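Local coordinates for hyperosmolarity resistance protein Emb (Staphylococcus epidermidis, PDB 6GV5), which binds surface-immobilised fibronectin and so mediates adherence of the bacterium, probably through long arrays of helical modules, at residues 44-47 / 48-51; 85-88 / 89-93; 113-116 / 117-121. One frame throughout, in Å; residues are numbered along the deposited sequence.

Contact 1 (44-47 / 48-51)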
ATOM      1  N   ALA A  44      -1.400 -15.606 -12.523  1.00 27.95           N
ATOM      2  CA  ALA A  44      -1.273 -14.307 -13.179  1.00 26.86           C
ATOM      3  C   ALA A  44      -2.254 -13.299 -12.599  1.00 31.80           C
ATOM      4  O   ALA A  44      -1.922 -12.117 -12.458  1.00 28.20           O
ATOM      5  CB  ALA A  44      -1.492 -14.456 -14.686  1.00 29.97           C
ATOM      6  N   LYS A  45      -3.472 -13.744 -12.271  1.00 32.52           N
ATOM      7  CA  LYS A  45      -4.447 -12.856 -11.649  1.00 31.18           C
ATOM      8  C   LYS A  45      -3.928 -12.345 -10.313  1.00 31.84           C
ATOM      9  O   LYS A  45      -4.023 -11.151 -10.004  1.00 31.23           O
ATOM     10  CB  LYS A  45      -5.778 -13.581 -11.446  1.00 34.33           C
ATOM     11  CG  LYS A  45      -6.483 -14.013 -12.719  1.00 42.85           C
ATOM     12  CD  LYS A  45      -7.685 -14.894 -12.389  1.00 53.35           C
ATOM     13  CE  LYS A  45      -8.253 -15.563 -13.633  1.00 57.87           C
ATOM     14  NZ  LYS A  45      -9.257 -16.612 -13.287  1.00 60.86           N
ATOM     15  N   GLN A  46      -3.377 -13.246  -9.499  1.00 30.52           N
ATOM     16  CA  GLN A  46      -2.876 -12.846  -8.188  1.00 31.59           C
ATOM     17  C   GLN A  46      -1.637 -11.968  -8.311  1.00 28.14           C
ATOM     18  O   GLN A  46      -1.452 -11.051  -7.502  1.00 26.97           O
ATOM     19  CB  GLN A  46      -2.586 -14.086  -7.345  1.00 31.62           C
ATOM     20  CG  GLN A  46      -3.835 -14.862  -6.956  1.00 33.94           C
ATOM     21  CD  GLN A  46      -4.807 -14.021  -6.149  1.00 40.50           C
ATOM     22  OE1 GLN A  46      -4.399 -13.127  -5.404  1.00 40.45           O
ATOM     23  NE2 GLN A  46      -6.099 -14.295  -6.300  1.00 40.09           N
ATOM     24  N   LEU A  47      -0.784 -12.221  -9.308  1.00 25.95           N
ATOM     25  CA  LEU A  47       0.365 -11.348  -9.530  1.00 24.30           C
ATOM     26  C   LEU A  47      -0.086  -9.967  -9.984  1.00 27.74           C
ATOM     27  O   LEU A  47       0.485  -8.953  -9.564  1.00 26.70           O
ATOM     28  CB  LEU A  47       1.306 -11.970 -10.560  1.00 25.57           C
ATOM     29  CG  LEU A  47       2.524 -11.129 -10.936  1.00 28.96           C
ATOM     30  CD1 LEU A  47       3.435 -10.883  -9.732  1.00 28.61           C
ATOM     31  CD2 LEU A  47       3.300 -11.800 -12.063  1.00 32.63           C
ATOM     32  N   SER A  48      -1.099  -9.905 -10.853  1.00 27.00           N
ATOM     33  CA  SER A  48      -1.652  -8.615 -11.252  1.00 28.31           C
ATOM     34  C   SER A  48      -2.188  -7.863 -10.040  1.00 28.39           C
ATOM     35  O   SER A  48      -1.967  -6.651  -9.900  1.00 28.68           O
ATOM     36  CB  SER A  48      -2.753  -8.822 -12.292  1.00 31.71           C
ATOM     37  OG  SER A  48      -3.325  -7.586 -12.695  1.00 39.22           O
ATOM     38  N   HIS A  49      -2.881  -8.567  -9.144  1.00 28.83           N
ATOM     39  CA  HIS A  49      -3.366  -7.949  -7.914  1.00 30.79           C
ATOM     40  C   HIS A  49      -2.213  -7.447  -7.058  1.00 30.63           C
ATOM     41  O   HIS A  49      -2.275  -6.338  -6.507  1.00 28.45           O
ATOM     42  CB  HIS A  49      -4.220  -8.960  -7.144  1.00 35.52           C
ATOM     43  CG  HIS A  49      -4.321  -8.686  -5.675  1.00 41.77           C
ATOM     44  ND1 HIS A  49      -4.040  -9.641  -4.722  1.00 48.02           N
ATOM     45  CD2 HIS A  49      -4.688  -7.574  -4.995  1.00 44.61           C
ATOM     46  CE1 HIS A  49      -4.219  -9.127  -3.518  1.00 52.11           C
ATOM     47  NE2 HIS A  49      -4.611  -7.874  -3.656  1.00 50.90           N
ATOM     48  N   ALA A  50      -1.147  -8.241  -6.938  1.00 27.57           N
ATOM     49  CA  ALA A  50       0.005  -7.816  -6.150  1.00 25.81           C
ATOM     50  C   ALA A  50       0.645  -6.569  -6.746  1.00 26.37           C
ATOM     51  O   ALA A  50       1.077  -5.673  -6.013  1.00 23.93           O
ATOM     52  CB  ALA A  50       1.029  -8.947  -6.065  1.00 27.26           C
ATOM     53  N   LYS A  51       0.732  -6.497  -8.076  1.00 24.75           N
ATOM     54  CA  LYS A  51       1.331  -5.327  -8.702  1.00 23.39           C
ATOM     55  C   LYS A  51       0.494  -4.085  -8.445  1.00 24.85           C
ATOM     56  O   LYS A  51       1.035  -2.993  -8.228  1.00 26.07           O
ATOM     57  CB  LYS A  51       1.493  -5.564 -10.208  1.00 27.95           C
ATOM     58  CG  LYS A  51       2.658  -6.470 -10.546  1.00 31.77           C
ATOM     59  CD  LYS A  51       2.803  -6.677 -12.047  1.00 34.62           C
ATOM     60  CE  LYS A  51       3.941  -7.643 -12.352  1.00 45.06           C
ATOM     61  NZ  LYS A  51       3.960  -8.065 -13.782  1.00 49.99           N
TER
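Ala44 O takes the backbone N-H of Ser48 at 2.9 Å, the first of four successive i to i+4 bonds along this part of helix 40-65. Lys45 repeats the pattern, its O receiving His49 N at 3.0 Å, while its NZ hydrogen-bonds Asn42 OD1, before the segment. Gln46 adds a side-chain approach to its backbone bond with Ala50. Its chain bends at chi2 (-60°), which lays the amide beside the His49 ring, with Gln46 OE1 3.6 Å from His49 ND1. The amide and ring planes are almost perpendicular, 82° apart, and the ring is fixed at its far side by a hydrogen bond from NE2 to Ile106 O. Leu47 O accepts Lys51 N, and the leucine side chain, with CG anti to the backbone N (chi1 177°), meets the aliphatic part of the lysine, Leu47 CG to Lys51 CE 4.0 Å. The extended lysine carries NZ past the leucine methyls to a weak hydrogen bond with Gln15. Leu47 also packs on Ala12 and Ile16, and Ala50 on Ile16 and Leu30. A flank led by Leu47 and Ala50, with Gln46 and His49 beside helix 24-35, is the packing of a long helix in a three-helix bundle, consistent with the GA module family.

Contact 2 (85-88 / 89-93)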
ATOM      1  N   GLU A  85      -6.216  18.157  13.277  1.00 18.02           N
ATOM      2  CA  GLU A  85      -6.548  16.858  13.844  1.00 17.57           C
ATOM      3  C   GLU A  85      -6.937  15.863  12.759  1.00 15.87           C
ATOM      4  O   GLU A  85      -6.556  14.690  12.832  1.00 18.80           O
ATOM      5  CB  GLU A  85      -7.673  17.010  14.876  1.00 18.69           C
ATOM      6  CG  GLU A  85      -7.311  17.841  16.105  1.00 20.46           C
ATOM      7  CD  GLU A  85      -6.324  17.159  17.035  1.00 20.69           C
ATOM      8  OE1 GLU A  85      -6.486  15.949  17.323  1.00 25.28           O
ATOM      9  OE2 GLU A  85      -5.370  17.833  17.480  1.00 21.45           O
ATOM     10  N   ALA A  86      -7.704  16.305  11.753  1.00 18.23           N
ATOM     11  CA  ALA A  86      -8.081  15.404  10.666  1.00 16.89           C
ATOM     12  C   ALA A  86      -6.856  14.886   9.932  1.00 16.61           C
ATOM     13  O   ALA A  86      -6.791  13.706   9.560  1.00 17.15           O
ATOM     14  CB  ALA A  86      -9.017  16.124   9.710  1.00 19.24           C
ATOM     15  N   TYR A  87      -5.865  15.748   9.731  1.00 16.44           N
ATOM     16  CA  TYR A  87      -4.658  15.314   9.042  1.00 15.49           C
ATOM     17  C   TYR A  87      -3.883  14.306   9.889  1.00 16.79           C
ATOM     18  O   TYR A  87      -3.444  13.263   9.398  1.00 15.55           O
ATOM     19  CB  TYR A  87      -3.797  16.520   8.714  1.00 16.15           C
ATOM     20  CG  TYR A  87      -2.582  16.184   7.883  1.00 17.32           C
ATOM     21  CD1 TYR A  87      -2.716  15.696   6.587  1.00 14.80           C
ATOM     22  CD2 TYR A  87      -1.303  16.343   8.395  1.00 15.84           C
ATOM     23  CE1 TYR A  87      -1.596  15.395   5.826  1.00 15.70           C
ATOM     24  CE2 TYR A  87      -0.194  16.061   7.641  1.00 18.08           C
ATOM     25  CZ  TYR A  87      -0.340  15.577   6.370  1.00 17.93           C
ATOM     26  OH  TYR A  87       0.787  15.278   5.630  1.00 17.48           O
ATOM     27  N   GLU A  88      -3.707  14.588  11.186  1.00 16.89           N
ATOM     28  CA  GLU A  88      -2.940  13.675  12.019  1.00 15.36           C
ATOM     29  C   GLU A  88      -3.644  12.331  12.162  1.00 15.31           C
ATOM     30  O   GLU A  88      -2.989  11.286  12.233  1.00 17.68           O
ATOM     31  CB  GLU A  88      -2.674  14.292  13.391  1.00 18.30           C
ATOM     32  CG  GLU A  88      -1.886  15.569  13.349  1.00 16.74           C
ATOM     33  CD  GLU A  88      -0.547  15.445  12.632  1.00 17.91           C
ATOM     34  OE1 GLU A  88      -0.060  14.312  12.456  1.00 19.43           O
ATOM     35  OE2 GLU A  88       0.002  16.522  12.268  1.00 19.48           O
ATOM     36  N   GLN A  89      -4.982  12.338  12.244  1.00 16.73           N
ATOM     37  CA  GLN A  89      -5.734  11.088  12.290  0.57 18.37           C
ATOM     38  C   GLN A  89      -5.493  10.267  11.028  1.00 16.04           C
ATOM     39  O   GLN A  89      -5.260   9.052  11.090  1.00 20.20           O
ATOM     40  CB  GLN A  89      -7.229  11.376  12.440  0.57 20.12           C
ATOM     41  CG  GLN A  89      -7.665  11.935  13.782  0.57 21.67           C
ATOM     42  CD  GLN A  89      -9.116  12.409  13.775  0.57 24.83           C
ATOM     43  OE1 GLN A  89      -9.840  12.241  12.788  0.57 27.52           O
ATOM     44  NE2 GLN A  89      -9.539  13.019  14.873  0.57 26.57           N
ATOM     45  N   ALA A  90      -5.563  10.927   9.860  1.00 17.32           N
ATOM     46  CA  ALA A  90      -5.376  10.204   8.598  1.00 17.20           C
ATOM     47  C   ALA A  90      -3.954   9.676   8.466  1.00 16.96           C
ATOM     48  O   ALA A  90      -3.745   8.534   8.032  1.00 18.02           O
ATOM     49  CB  ALA A  90      -5.734  11.110   7.423  1.00 19.28           C
ATOM     50  N   ILE A  91      -2.953  10.487   8.837  1.00 15.82           N
ATOM     51  CA  ILE A  91      -1.567  10.030   8.769  1.00 15.15           C
ATOM     52  C   ILE A  91      -1.353   8.837   9.693  1.00 17.80           C
ATOM     53  O   ILE A  91      -0.697   7.859   9.324  1.00 17.89           O
ATOM     54  CB  ILE A  91      -0.612  11.187   9.113  1.00 16.31           C
ATOM     55  CG1 ILE A  91      -0.554  12.208   7.982  1.00 16.05           C
ATOM     56  CG2 ILE A  91       0.792  10.671   9.462  1.00 18.50           C
ATOM     57  CD1 ILE A  91       0.027  11.693   6.674  1.00 16.37           C
ATOM     58  N   ALA A  92      -1.926   8.886  10.898  1.00 18.11           N
ATOM     59  CA  ALA A  92      -1.784   7.780  11.837  1.00 19.75           C
ATOM     60  C   ALA A  92      -2.377   6.493  11.283  1.00 20.73           C
ATOM     61  O   ALA A  92      -1.815   5.412  11.487  1.00 19.40           O
ATOM     62  CB  ALA A  92      -2.440   8.157  13.167  1.00 19.95           C
ATOM     63  N   LYS A  93      -3.517   6.582  10.593  1.00 18.02           N
ATOM     64  CA  LYS A  93      -4.095   5.387   9.980  1.00 18.15           C
ATOM     65  C   LYS A  93      -3.152   4.821   8.924  1.00 19.84           C
ATOM     66  O   LYS A  93      -2.963   3.603   8.828  1.00 20.85           O
ATOM     67  CB  LYS A  93      -5.452   5.709   9.367  1.00 21.94           C
ATOM     68  CG  LYS A  93      -6.556   6.011  10.364  1.00 33.82           C
ATOM     69  CD  LYS A  93      -7.863   6.331   9.638  1.00 45.58           C
ATOM     70  CE  LYS A  93      -8.980   6.707  10.607  1.00 50.10           C
ATOM     71  NZ  LYS A  93      -9.436   5.545  11.422  1.00 54.50           N
TER
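Ile91 lies over one face of the Tyr87 ring, one helical turn further along helix 81-99. From the backbone outwards, its CB first rests 3.5 Å from Tyr87 O, the same carbonyl oxygen that accepts Ile91 N in a 2.9 Å hydrogen bond, nearly straight at 168°. CG1, placed anti to the isoleucine's own carbonyl carbon (chi1 -72°), stays close to that oxygen and also reaches the ring. There it makes a CH-pi contact, 3.9 Å from the Tyr87 ring centroid and 16° off the normal, displaced toward the rim. The nearest ring atom to Ile91 CG1 is Tyr87 CZ, at 3.7 Å. At the tip, Ile91 CD1 continues past CZ to the phenol end and comes 3.8 Å from Tyr87 OH. The two side chains therefore make a slanting apolar pair, the tyrosine projecting outward from the helix and leaning toward the following turn, where Ile91 lies. Beside them Glu88 bends its carboxylate off, and its OE2 forms a salt bridge with Arg71 of helix 67-73. The pair itself is wedged between two neighbours: Tyr87 and Ile91 both touch Ala67 of helix 67-73, while Ile91 and Ala90 meet Ile118 of helix 108-123.

Contact 3 (113-116 / 117-121)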
ATOM      1  N   ARG A 113      -8.734   3.924   0.250  1.00 26.40           N
ATOM      2  CA  ARG A 113      -9.522   4.760   1.146  1.00 26.02           C
ATOM      3  C   ARG A 113      -8.617   5.546   2.083  1.00 26.64           C
ATOM      4  O   ARG A 113      -8.821   6.746   2.304  1.00 25.54           O
ATOM      5  CB  ARG A 113     -10.499   3.905   1.948  1.00 31.16           C
ATOM      6  CG  ARG A 113     -11.433   4.722   2.824  1.00 35.24           C
ATOM      7  CD  ARG A 113     -12.519   3.863   3.452  1.00 42.05           C
ATOM      8  NE  ARG A 113     -13.390   3.249   2.453  1.00 45.77           N
ATOM      9  CZ  ARG A 113     -14.378   3.882   1.826  1.00 52.19           C
ATOM     10  NH1 ARG A 113     -14.624   5.161   2.084  1.00 58.16           N
ATOM     11  NH2 ARG A 113     -15.120   3.235   0.938  1.00 44.74           N
ATOM     12  N   THR A 114      -7.603   4.882   2.640  1.00 24.89           N
ATOM     13  CA  THR A 114      -6.683   5.576   3.535  1.00 22.04           C
ATOM     14  C   THR A 114      -5.913   6.668   2.801  1.00 20.60           C
ATOM     15  O   THR A 114      -5.726   7.770   3.335  1.00 21.48           O
ATOM     16  CB  THR A 114      -5.718   4.582   4.173  1.00 26.76           C
ATOM     17  OG1 THR A 114      -6.461   3.540   4.819  1.00 32.44           O
ATOM     18  CG2 THR A 114      -4.847   5.286   5.200  1.00 26.87           C
ATOM     19  N   ILE A 115      -5.441   6.378   1.586  1.00 21.11           N
ATOM     20  CA  ILE A 115      -4.768   7.391   0.782  1.00 19.42           C
ATOM     21  C   ILE A 115      -5.683   8.587   0.576  1.00 20.61           C
ATOM     22  O   ILE A 115      -5.269   9.750   0.712  1.00 19.67           O
ATOM     23  CB  ILE A 115      -4.318   6.802  -0.570  1.00 21.90           C
ATOM     24  CG1 ILE A 115      -3.253   5.719  -0.386  1.00 21.65           C
ATOM     25  CG2 ILE A 115      -3.786   7.909  -1.469  1.00 24.20           C
ATOM     26  CD1 ILE A 115      -3.114   4.817  -1.610  1.00 23.96           C
ATOM     27  N   GLN A 116      -6.952   8.321   0.237  1.00 21.66           N
ATOM     28  CA  GLN A 116      -7.873   9.415  -0.050  1.00 22.48           C
ATOM     29  C   GLN A 116      -8.144  10.246   1.196  1.00 22.42           C
ATOM     30  O   GLN A 116      -8.268  11.471   1.105  1.00 22.02           O
ATOM     31  CB  GLN A 116      -9.178   8.857  -0.628  1.00 26.50           C
ATOM     32  CG  GLN A 116     -10.042   9.923  -1.286  1.00 33.62           C
ATOM     33  CD  GLN A 116      -9.352  10.590  -2.470  1.00 39.53           C
ATOM     34  OE1 GLN A 116      -9.078   9.946  -3.485  1.00 42.35           O
ATOM     35  NE2 GLN A 116      -9.059  11.885  -2.339  1.00 33.81           N
ATOM     36  N   GLU A 117      -8.220   9.604   2.371  1.00 22.35           N
ATOM     37  CA  GLU A 117      -8.408  10.346   3.615  1.00 22.06           C
ATOM     38  C   GLU A 117      -7.227  11.271   3.885  1.00 21.05           C
ATOM     39  O   GLU A 117      -7.405  12.424   4.294  1.00 21.02           O
ATOM     40  CB  GLU A 117      -8.597   9.385   4.790  1.00 25.85           C
ATOM     41  CG  GLU A 117      -9.923   8.631   4.764  1.00 35.32           C
ATOM     42  CD  GLU A 117     -10.130   7.739   5.976  1.00 52.63           C
ATOM     43  OE1 GLU A 117      -9.369   7.870   6.959  1.00 48.68           O
ATOM     44  OE2 GLU A 117     -11.062   6.902   5.944  1.00 54.49           O
ATOM     45  N   ILE A 118      -6.004  10.777   3.673  1.00 18.33           N
ATOM     46  CA  ILE A 118      -4.828  11.631   3.841  1.00 16.77           C
ATOM     47  C   ILE A 118      -4.852  12.775   2.834  1.00 17.58           C
ATOM     48  O   ILE A 118      -4.625  13.938   3.184  1.00 19.94           O
ATOM     49  CB  ILE A 118      -3.540  10.800   3.705  1.00 15.61           C
ATOM     50  CG1 ILE A 118      -3.419   9.802   4.860  1.00 16.55           C
ATOM     51  CG2 ILE A 118      -2.320  11.710   3.645  1.00 19.46           C
ATOM     52  CD1 ILE A 118      -2.356   8.734   4.638  1.00 18.45           C
ATOM     53  N   ASN A 119      -5.117  12.459   1.558  1.00 18.82           N
ATOM     54  CA  ASN A 119      -5.105  13.488   0.527  1.00 20.46           C
ATOM     55  C   ASN A 119      -6.185  14.534   0.763  1.00 22.31           C
ATOM     56  O   ASN A 119      -5.946  15.728   0.564  1.00 22.79           O
ATOM     57  CB  ASN A 119      -5.270  12.846  -0.849  1.00 22.22           C
ATOM     58  CG  ASN A 119      -4.050  12.046  -1.267  1.00 26.34           C
ATOM     59  OD1 ASN A 119      -2.969  12.191  -0.697  1.00 29.43           O
ATOM     60  ND2 ASN A 119      -4.216  11.200  -2.276  1.00 30.76           N
ATOM     61  N   ASP A 120      -7.383  14.108   1.182  1.00 20.28           N
ATOM     62  CA  ASP A 120      -8.439  15.069   1.484  1.00 22.90           C
ATOM     63  C   ASP A 120      -8.019  15.990   2.621  1.00 24.15           C
ATOM     64  O   ASP A 120      -8.202  17.213   2.553  1.00 25.18           O
ATOM     65  CB  ASP A 120      -9.733  14.340   1.852  1.00 26.18           C
ATOM     66  CG  ASP A 120     -10.408  13.691   0.650  1.00 34.17           C
ATOM     67  OD1 ASP A 120      -9.959  13.920  -0.496  1.00 34.00           O
ATOM     68  OD2 ASP A 120     -11.392  12.950   0.857  1.00 35.83           O
ATOM     69  N   ALA A 121      -7.455  15.417   3.684  1.00 21.06           N
ATOM     70  CA  ALA A 121      -7.032  16.239   4.810  1.00 18.55           C
ATOM     71  C   ALA A 121      -5.882  17.158   4.418  1.00 22.03           C
ATOM     72  O   ALA A 121      -5.815  18.312   4.867  1.00 21.10           O
ATOM     73  CB  ALA A 121      -6.634  15.356   5.994  1.00 20.52           C
TER
HETATM   74  O   HOH W   1     -13.092   7.333   3.989  1.00 47.60           O
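Gln116 O receives the backbone N of Asp120 at 2.8 Å, the shortest polar bond here, and the same two residues are joined a second time through their side chains. Gln116 NE2 donates to Asp120 OD1 at 2.9 Å with an N-H...O angle of 153°. The oxygen lies close to the plane of the amide, but the donor comes to it from above the carboxylate, 44° out of that plane. A bend at chi2 (62°) turns the glutamine forward along the helix, so that its amide nitrogen reaches Asp120. Three residues earlier, Arg113 and Glu117 face each other without direct contact of their charged atoms, Arg113 NH1 and Glu117 OE2 being 5.5 Å apart. A water bridges them: it accepts from Arg113 NH1 at 3.3 Å, at the edge and in the plane of the guanidinium, and donates to Glu117 OE2 at 2.9 Å. The aliphatic CG of Arg113 meanwhile approaches Glu117 OE2. Where the buried Ile115 borders the partly exposed Asn119 the two run side by side, Ile115 CG2 to Asn119 ND2 3.4 Å. Ile118 CG1 lies against a carbonyl oxygen, 3.4 Å from Thr114 O, and Thr114 OG1 is satisfied by Asp110 O. Ile115 packs on Leu60, and Ile118 on Ala63, Ala90 and Ile91. The chemistry thus pairs apolar packing by the isoleucines with, toward solvent, an amide-carboxylate bond and two opposite charges bridged by a water, whose attraction is probably softened by it; Glu117 also packs on Lys93.

How the contacts relate
All three are local i to i+4 contacts within single helices, but their settings differ. Contact 1 belongs to the GA module and is mainly surface, with its centre on the opposite side of the chain's centre from the others, about 30 Å from that of contact 2 and about 24 Å from that of contact 3. Contacts 2 and 3 are partly buried, share the FIVAR domain and meet directly: helices 81-99 and 108-123 pack through Ala90 and Ile118, Lys93 and Glu117, and Tyr87 and Ala121. Contact 2 relies on a buried aromatic-aliphatic pair, contact 3 adds polar links on its solvent side, contact 1 sets a leucine beside a lysine. The long helix 40-65 carries contact 1 and, further along, touches contact 3.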